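Local coordinates for lysin (Enterococcus phage IMEEF1, PDB 6IST), which probably cleaves amide bonds in enterococcal peptidoglycan as a phage endolysin with a calcium-binding CHAP-type peptidase domain, at residues C[77-82]-C[134-139]; C[102-107]-C[125-130]. One frame throughout, in Å; residues are numbered along the deposited sequence.

Interaction 1: residues C[77-82]-C[134-139]; sequences VMIWGL and GVIRPP
The carbonyl oxygen of V77 is approached by two groups of the opposing strand: the amide N of I136 donates to V77 O at 2.8 Å, and the CA of V135 comes within 3.2 Å of the same V77 O in a CA-H...O contact. The return bond, V77 N to I136 O, is equally short and runs nearly along the C=O axis. Together they make V77 and I136 a hydrogen-bonded pair of an antiparallel sheet, and I79 and G134 form the next such pair. There the link from I79 N to G134 O is the more bent of the two, at 148°, while G134 N reaches I79 O over a longer but straighter path.

Side chains then fill both faces. On the face of V77, I79 and I136, the methyl I79 CD1 lies 3.9 Å from I136 CG1 and nearly as close to I136 CD1, the two isoleucines crossing obliquely. I79 CG1 sits anti to the carbonyl carbon (chi1 -46°), and the extended chi2 leads CD1 to the I136 side chain. V77 and I136 meet through their CB atoms. On the other face M78 and V135 form a non-hydrogen-bonded pair and point the same way, with M78 SD 3.7 Å from V135 CG1. The bends at chi2 and chi3 of M78 bring its CE methyl near this same branch.

This is a buried antiparallel strand pairing, with apolar side chains on both faces, in the six-stranded sheet of the CHAP-family domain. Strand 77-80 lies between 132-137 and 90-94, and 132-137 is bordered on its far side by 62-65; V77 packs on T33 and M37 of helix 29-41, whereas V135 leans on I64.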
ATOM      1  N   VAL C  77      -0.042  15.028 -18.321  1.00 18.24           N
ATOM      2  CA  VAL C  77      -0.781  15.920 -17.407  1.00 20.38           C
ATOM      3  C   VAL C  77      -0.147  17.309 -17.618  1.00 19.88           C
ATOM      4  O   VAL C  77       1.050  17.478 -17.434  1.00 16.93           O
ATOM      5  CB  VAL C  77      -0.609  15.477 -15.941  1.00 20.07           C
ATOM      6  CG1 VAL C  77      -1.189  16.554 -15.016  1.00 21.03           C
ATOM      7  CG2 VAL C  77      -1.206  14.110 -15.665  1.00 25.08           C
ATOM      8  N   MET C  78      -0.932  18.311 -18.016  1.00 16.51           N
ATOM      9  CA  MET C  78      -0.494  19.631 -18.304  1.00 18.78           C
ATOM     10  C   MET C  78      -0.535  20.427 -17.067  1.00 19.50           C
ATOM     11  O   MET C  78      -1.456  20.308 -16.230  1.00 21.86           O
ATOM     12  CB  MET C  78      -1.473  20.264 -19.283  1.00 21.42           C
ATOM     13  CG  MET C  78      -1.590  19.559 -20.577  1.00 21.98           C
ATOM     14  SD  MET C  78      -0.121  19.407 -21.558  1.00 17.10           S
ATOM     15  CE  MET C  78       0.587  21.078 -21.363  1.00 22.35           C
ATOM     16  N   ILE C  79       0.446  21.252 -16.946  1.00 17.76           N
ATOM     17  CA  ILE C  79       0.601  22.161 -15.846  1.00 18.03           C
ATOM     18  C   ILE C  79       0.773  23.596 -16.322  1.00 17.52           C
ATOM     19  O   ILE C  79       1.736  23.915 -17.039  1.00 16.06           O
ATOM     20  CB  ILE C  79       1.834  21.754 -15.016  1.00 20.47           C
ATOM     21  CG1 ILE C  79       1.918  20.248 -14.714  1.00 22.18           C
ATOM     22  CG2 ILE C  79       1.857  22.588 -13.726  1.00 23.07           C
ATOM     23  CD1 ILE C  79       3.274  19.874 -14.179  1.00 21.91           C
ATOM     24  N   TRP C  80      -0.111  24.486 -15.862  1.00 19.53           N
ATOM     25  CA  TRP C  80       0.024  25.903 -16.030  1.00 17.67           C
ATOM     26  C   TRP C  80       0.508  26.449 -14.748  1.00 18.96           C
ATOM     27  O   TRP C  80      -0.136  26.185 -13.680  1.00 17.95           O
ATOM     28  CB  TRP C  80      -1.269  26.515 -16.338  1.00 18.91           C
ATOM     29  CG  TRP C  80      -1.816  26.372 -17.712  1.00 18.22           C
ATOM     30  CD1 TRP C  80      -1.809  27.341 -18.709  1.00 18.60           C
ATOM     31  CD2 TRP C  80      -2.478  25.226 -18.289  1.00 18.87           C
ATOM     32  NE1 TRP C  80      -2.451  26.856 -19.831  1.00 19.57           N
ATOM     33  CE2 TRP C  80      -2.834  25.567 -19.621  1.00 17.56           C
ATOM     34  CE3 TRP C  80      -2.754  23.970 -17.846  1.00 18.49           C
ATOM     35  CZ2 TRP C  80      -3.493  24.643 -20.458  1.00 18.91           C
ATOM     36  CZ3 TRP C  80      -3.472  23.058 -18.653  1.00 18.90           C
ATOM     37  CH2 TRP C  80      -3.792  23.425 -19.958  1.00 18.93           C
ATOM     38  N   GLY C  81       1.601  27.196 -14.816  1.00 18.18           N
ATOM     39  CA  GLY C  81       2.175  27.754 -13.554  1.00 20.10           C
ATOM     40  C   GLY C  81       2.828  29.106 -13.642  1.00 20.56           C
ATOM     41  O   GLY C  81       3.559  29.462 -12.707  1.00 23.57           O
ATOM     42  N   LEU C  82       2.659  29.829 -14.743  1.00 18.93           N
ATOM     43  CA  LEU C  82       3.379  31.081 -15.005  1.00 20.81           C
ATOM     44  C   LEU C  82       2.423  32.192 -15.131  1.00 20.62           C
ATOM     45  O   LEU C  82       1.300  32.010 -15.583  1.00 20.05           O
ATOM     46  CB  LEU C  82       4.209  31.014 -16.277  1.00 22.29           C
ATOM     47  CG  LEU C  82       5.254  29.879 -16.161  1.00 26.94           C
ATOM     48  CD1 LEU C  82       5.906  29.664 -17.531  1.00 37.20           C
ATOM     49  CD2 LEU C  82       6.277  30.189 -15.113  1.00 29.15           C
ATOM     50  N   GLY C 134       4.752  23.212 -17.940  1.00 18.88           N
ATOM     51  CA  GLY C 134       5.259  21.894 -18.405  1.00 19.30           C
ATOM     52  C   GLY C 134       4.283  20.746 -18.255  1.00 16.88           C
ATOM     53  O   GLY C 134       3.051  20.944 -18.190  1.00 17.49           O
ATOM     54  N   VAL C 135       4.812  19.514 -18.166  1.00 15.84           N
ATOM     55  CA  VAL C 135       4.050  18.345 -18.159  1.00 17.32           C
ATOM     56  C   VAL C 135       4.522  17.371 -17.118  1.00 17.73           C
ATOM     57  O   VAL C 135       5.699  17.457 -16.721  1.00 18.11           O
ATOM     58  CB  VAL C 135       4.038  17.635 -19.503  1.00 21.46           C
ATOM     59  CG1 VAL C 135       3.342  18.514 -20.524  1.00 20.92           C
ATOM     60  CG2 VAL C 135       5.392  17.103 -19.951  1.00 23.33           C
ATOM     61  N   ILE C 136       3.599  16.561 -16.624  1.00 20.18           N
ATOM     62  CA  ILE C 136       3.951  15.275 -15.939  1.00 18.77           C
ATOM     63  C   ILE C 136       3.597  14.219 -16.917  1.00 18.04           C
ATOM     64  O   ILE C 136       2.475  14.200 -17.442  1.00 18.74           O
ATOM     65  CB  ILE C 136       3.270  15.146 -14.586  1.00 19.92           C
ATOM     66  CG1 ILE C 136       3.938  16.101 -13.649  1.00 20.40           C
ATOM     67  CG2 ILE C 136       3.411  13.726 -14.035  1.00 22.19           C
ATOM     68  CD1 ILE C 136       3.237  16.372 -12.325  1.00 22.11           C
ATOM     69  N   ARG C 137       4.585  13.399 -17.245  1.00 19.32           N
ATOM     70  CA  ARG C 137       4.408  12.288 -18.177  1.00 22.01           C
ATOM     71  C   ARG C 137       4.305  10.980 -17.393  1.00 21.23           C
ATOM     72  O   ARG C 137       5.297  10.533 -16.796  1.00 21.76           O
ATOM     73  CB  ARG C 137       5.561  12.289 -19.154  1.00 22.21           C
ATOM     74  CG  ARG C 137       5.510  11.142 -20.118  1.00 26.06           C
ATOM     75  CD  ARG C 137       6.287  11.523 -21.359  1.00 26.89           C
ATOM     76  NE  ARG C 137       5.785  12.800 -21.894  1.00 27.15           N
ATOM     77  CZ  ARG C 137       6.478  13.636 -22.685  1.00 26.23           C
ATOM     78  NH1 ARG C 137       7.712  13.320 -23.078  1.00 26.51           N
ATOM     79  NH2 ARG C 137       5.941  14.768 -23.104  1.00 25.76           N
ATOM     80  N   PRO C 138       3.101  10.398 -17.319  1.00 22.62           N
ATOM     81  CA  PRO C 138       2.924   9.085 -16.630  1.00 22.72           C
ATOM     82  C   PRO C 138       3.609   8.014 -17.487  1.00 22.98           C
ATOM     83  O   PRO C 138       3.813   8.218 -18.719  1.00 21.76           O
ATOM     84  CB  PRO C 138       1.422   8.826 -16.648  1.00 25.74           C
ATOM     85  CG  PRO C 138       0.818  10.158 -16.872  1.00 27.81           C
ATOM     86  CD  PRO C 138       1.804  10.926 -17.754  1.00 25.67           C
ATOM     87  N   PRO C 139       3.937   6.916 -16.871  1.00 23.65           N
ATOM     88  CA  PRO C 139       4.558   5.772 -17.576  1.00 25.27           C
ATOM     89  C   PRO C 139       3.500   4.908 -18.282  1.00 25.74           C
ATOM     90  O   PRO C 139       2.809   4.132 -17.666  1.00 36.34           O
ATOM     91  CB  PRO C 139       5.226   5.021 -16.460  1.00 26.67           C
ATOM     92  CG  PRO C 139       4.439   5.291 -15.251  1.00 26.07           C
ATOM     93  CD  PRO C 139       3.750   6.612 -15.442  1.00 26.45           C
TER

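Interaction 2: residues C[102-107]-C[125-130]; sequences GTFVSV and IHHNMD
Strand 123-128 is an edge strand of the domain's antiparallel sheet, and here it pairs with 103-108 beside the D108 of a Cys-His-Asp arrangement (C29, H90, D108) consistent with a CHAP peptidase active site. F104 with H127 and S106 with I125 are hydrogen-bonded pairs, the shortest link being H127 N to F104 O at 2.7 Å.

On the face of F104, S106 and H127, H127 CB sits over the F104 ring, 3.5 Å from F104 CZ, a CH-pi contact displaced toward the ring's rim. The two rings are slid apart, their planes at 27°, and barely overlap. I125 CG2 lies above the centre of the H127 imidazole, whose edge meets S106: H127 CD2 is 3.1 Å from S106 OG. Both polar ends turn to D108, S106 OG bonding to its OD1 and H127 NE2 to its OD2, so these residues probably help to position that carboxylate. M129 SD, 3.7 Å from F104 CE1, adds an oblique Met-aromatic contact.

On the opposite face, with T103 and V105, H126 CG stands anti to the backbone N (chi1 -171°), and the ring comes back toward T103, where H126 NE2 donates to T103 OG1 at 2.8 Å, the hydroxyl near the ring plane; T103 OG1 is also bonded to D101. A water bridges the two segments, donating to G102 O and accepting from M129 N, and N128 OD1 closes an Asx turn by accepting from D130 N.

Strand 90-94 borders 103-108 on the side away from 123-128, while F104 and S106 pack on M78 and W80 of strand 77-80, respectively.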
ATOM      1  N   GLY C 102       2.502  25.737 -32.213  1.00 26.89           N
ATOM      2  CA  GLY C 102       2.448  26.242 -30.854  1.00 26.56           C
ATOM      3  C   GLY C 102       1.148  25.974 -30.057  1.00 26.18           C
ATOM      4  O   GLY C 102       0.898  26.638 -29.013  1.00 30.22           O
ATOM      5  N   THR C 103       0.285  25.104 -30.548  1.00 21.59           N
ATOM      6  CA  THR C 103      -0.953  24.784 -29.842  1.00 28.28           C
ATOM      7  C   THR C 103      -1.009  23.325 -29.456  1.00 23.95           C
ATOM      8  O   THR C 103      -0.151  22.495 -29.855  1.00 22.05           O
ATOM      9  CB  THR C 103      -2.205  25.167 -30.668  1.00 30.55           C
ATOM     10  OG1 THR C 103      -2.300  24.312 -31.810  1.00 27.59           O
ATOM     11  CG2 THR C 103      -2.146  26.624 -31.135  1.00 33.70           C
ATOM     12  N   PHE C 104      -1.977  23.014 -28.597  1.00 22.19           N
ATOM     13  CA  PHE C 104      -2.260  21.673 -28.210  1.00 23.13           C
ATOM     14  C   PHE C 104      -3.722  21.537 -27.754  1.00 22.17           C
ATOM     15  O   PHE C 104      -4.416  22.532 -27.514  1.00 19.69           O
ATOM     16  CB  PHE C 104      -1.264  21.230 -27.104  1.00 19.63           C
ATOM     17  CG  PHE C 104      -1.428  21.963 -25.779  1.00 17.56           C
ATOM     18  CD1 PHE C 104      -0.716  23.132 -25.526  1.00 19.86           C
ATOM     19  CD2 PHE C 104      -2.205  21.459 -24.818  1.00 18.56           C
ATOM     20  CE1 PHE C 104      -0.848  23.827 -24.348  1.00 19.86           C
ATOM     21  CE2 PHE C 104      -2.391  22.154 -23.621  1.00 17.71           C
ATOM     22  CZ  PHE C 104      -1.673  23.302 -23.383  1.00 18.60           C
ATOM     23  N   VAL C 105      -4.185  20.306 -27.646  1.00 20.43           N
ATOM     24  CA  VAL C 105      -5.484  20.007 -27.137  1.00 19.85           C
ATOM     25  C   VAL C 105      -5.433  19.246 -25.813  1.00 19.22           C
ATOM     26  O   VAL C 105      -4.784  18.256 -25.713  1.00 17.69           O
ATOM     27  CB  VAL C 105      -6.283  19.210 -28.175  1.00 24.26           C
ATOM     28  CG1 VAL C 105      -7.614  18.795 -27.647  1.00 25.48           C
ATOM     29  CG2 VAL C 105      -6.464  20.041 -29.447  1.00 24.48           C
ATOM     30  N   SER C 106      -6.138  19.733 -24.807  1.00 17.95           N
ATOM     31  CA  SER C 106      -6.311  19.049 -23.559  1.00 18.73           C
ATOM     32  C   SER C 106      -7.809  19.074 -23.100  1.00 21.18           C
ATOM     33  O   SER C 106      -8.593  19.942 -23.525  1.00 23.62           O
ATOM     34  CB  SER C 106      -5.306  19.572 -22.484  1.00 19.63           C
ATOM     35  OG  SER C 106      -5.625  20.909 -22.105  1.00 21.37           O
ATOM     36  N   VAL C 107      -8.218  18.114 -22.257  1.00 18.70           N
ATOM     37  CA  VAL C 107      -9.530  18.107 -21.633  1.00 18.46           C
ATOM     38  C   VAL C 107      -9.307  18.600 -20.229  1.00 16.64           C
ATOM     39  O   VAL C 107      -8.396  18.091 -19.535  1.00 17.91           O
ATOM     40  CB  VAL C 107     -10.100  16.717 -21.610  1.00 19.53           C
ATOM     41  CG1 VAL C 107     -11.257  16.613 -20.678  1.00 20.31           C
ATOM     42  CG2 VAL C 107     -10.484  16.359 -23.005  1.00 20.48           C
ATOM     43  N   ILE C 125     -10.315  21.536 -25.026  1.00 20.64           N
ATOM     44  CA  ILE C 125      -9.846  22.881 -25.275  1.00 22.77           C
ATOM     45  C   ILE C 125      -8.605  22.904 -26.210  1.00 22.82           C
ATOM     46  O   ILE C 125      -7.596  22.217 -25.951  1.00 20.72           O
ATOM     47  CB  ILE C 125      -9.354  23.532 -23.967  1.00 23.61           C
ATOM     48  CG1 ILE C 125     -10.345  23.335 -22.793  1.00 25.84           C
ATOM     49  CG2 ILE C 125      -9.064  25.013 -24.240  1.00 23.78           C
ATOM     50  CD1 ILE C 125     -11.672  23.905 -23.102  1.00 27.17           C
ATOM     51  N   HIS C 126      -8.658  23.717 -27.261  1.00 22.56           N
ATOM     52  CA  HIS C 126      -7.509  23.993 -28.106  1.00 22.53           C
ATOM     53  C   HIS C 126      -6.747  25.141 -27.477  1.00 21.45           C
ATOM     54  O   HIS C 126      -7.163  26.285 -27.589  1.00 25.46           O
ATOM     55  CB  HIS C 126      -7.987  24.348 -29.515  1.00 26.75           C
ATOM     56  CG  HIS C 126      -6.899  24.455 -30.563  1.00 30.58           C
ATOM     57  ND1 HIS C 126      -7.149  24.973 -31.826  1.00 36.85           N
ATOM     58  CD2 HIS C 126      -5.588  24.093 -30.573  1.00 32.53           C
ATOM     59  CE1 HIS C 126      -6.040  24.963 -32.546  1.00 38.84           C
ATOM     60  NE2 HIS C 126      -5.074  24.434 -31.811  1.00 39.01           N
ATOM     61  N   HIS C 127      -5.660  24.826 -26.780  1.00 17.70           N
ATOM     62  CA  HIS C 127      -4.861  25.844 -26.068  1.00 17.89           C
ATOM     63  C   HIS C 127      -3.660  26.346 -26.848  1.00 20.70           C
ATOM     64  O   HIS C 127      -3.122  25.664 -27.713  1.00 22.84           O
ATOM     65  CB  HIS C 127      -4.267  25.202 -24.822  1.00 18.69           C
ATOM     66  CG  HIS C 127      -5.247  24.967 -23.704  1.00 19.56           C
ATOM     67  ND1 HIS C 127      -5.712  25.992 -22.912  1.00 18.35           N
ATOM     68  CD2 HIS C 127      -5.760  23.826 -23.183  1.00 19.27           C
ATOM     69  CE1 HIS C 127      -6.415  25.479 -21.902  1.00 18.47           C
ATOM     70  NE2 HIS C 127      -6.518  24.173 -22.080  1.00 20.20           N
ATOM     71  N   ASN C 128      -3.148  27.514 -26.453  1.00 21.00           N
ATOM     72  CA  ASN C 128      -1.786  27.891 -26.735  1.00 23.99           C
ATOM     73  C   ASN C 128      -0.951  27.699 -25.454  1.00 23.82           C
ATOM     74  O   ASN C 128      -1.440  27.229 -24.404  1.00 23.62           O
ATOM     75  CB  ASN C 128      -1.708  29.315 -27.309  1.00 26.26           C
ATOM     76  CG  ASN C 128      -2.179  30.358 -26.303  1.00 30.72           C
ATOM     77  OD1 ASN C 128      -2.125  30.155 -25.102  1.00 27.68           O
ATOM     78  ND2 ASN C 128      -2.694  31.450 -26.806  1.00 30.62           N
ATOM     79  N   MET C 129       0.280  28.126 -25.554  1.00 23.06           N
ATOM     80  CA  MET C 129       1.262  27.896 -24.516  1.00 22.75           C
ATOM     81  C   MET C 129       1.347  29.022 -23.491  1.00 23.06           C
ATOM     82  O   MET C 129       2.181  28.919 -22.579  1.00 22.08           O
ATOM     83  CB  MET C 129       2.645  27.646 -25.161  1.00 23.56           C
ATOM     84  CG  MET C 129       2.750  26.277 -25.898  1.00 23.77           C
ATOM     85  SD  MET C 129       2.639  24.833 -24.869  1.00 16.61           S
ATOM     86  CE  MET C 129       4.282  24.788 -24.110  1.00 20.18           C
ATOM     87  N   ASP C 130       0.442  29.994 -23.542  1.00 25.01           N
ATOM     88  CA  ASP C 130       0.459  31.085 -22.542  1.00 26.74           C
ATOM     89  C   ASP C 130       0.199  30.559 -21.118  1.00 24.78           C
ATOM     90  O   ASP C 130      -0.795  29.895 -20.861  1.00 23.65           O
ATOM     91  CB  ASP C 130      -0.554  32.148 -22.882  1.00 33.82           C
ATOM     92  CG  ASP C 130      -0.173  32.958 -24.140  1.00 43.88           C
ATOM     93  OD1 ASP C 130       0.916  32.712 -24.717  1.00 49.17           O
ATOM     94  OD2 ASP C 130      -0.995  33.823 -24.558  1.00 55.16           O
TER
HETATM   95  O   HOH W   1       1.577  29.037 -28.068  1.00 32.55           O

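Overall arrangement
Both interactions are antiparallel pairings in one six-stranded sheet, their centres about 13 Å apart. Interaction 2 is nested along the chain inside the loop that interaction 1 closes: strand 77-80 comes first, then 103-108 and 123-128, and the chain returns through 132-137, which directly follows 123-128. Strand 90-94 lies between the two pairings in the sheet. They also touch through side chains, W80 CZ2 approaching H127 CE1 at 3.4 Å and M78 CE lying against F104 CZ. Interaction 1 thus joins strands inside the sheet, interaction 2 completes one edge, and both lie near the putative catalytic residues, illustrating how distant sequence segments build one peptidase domain.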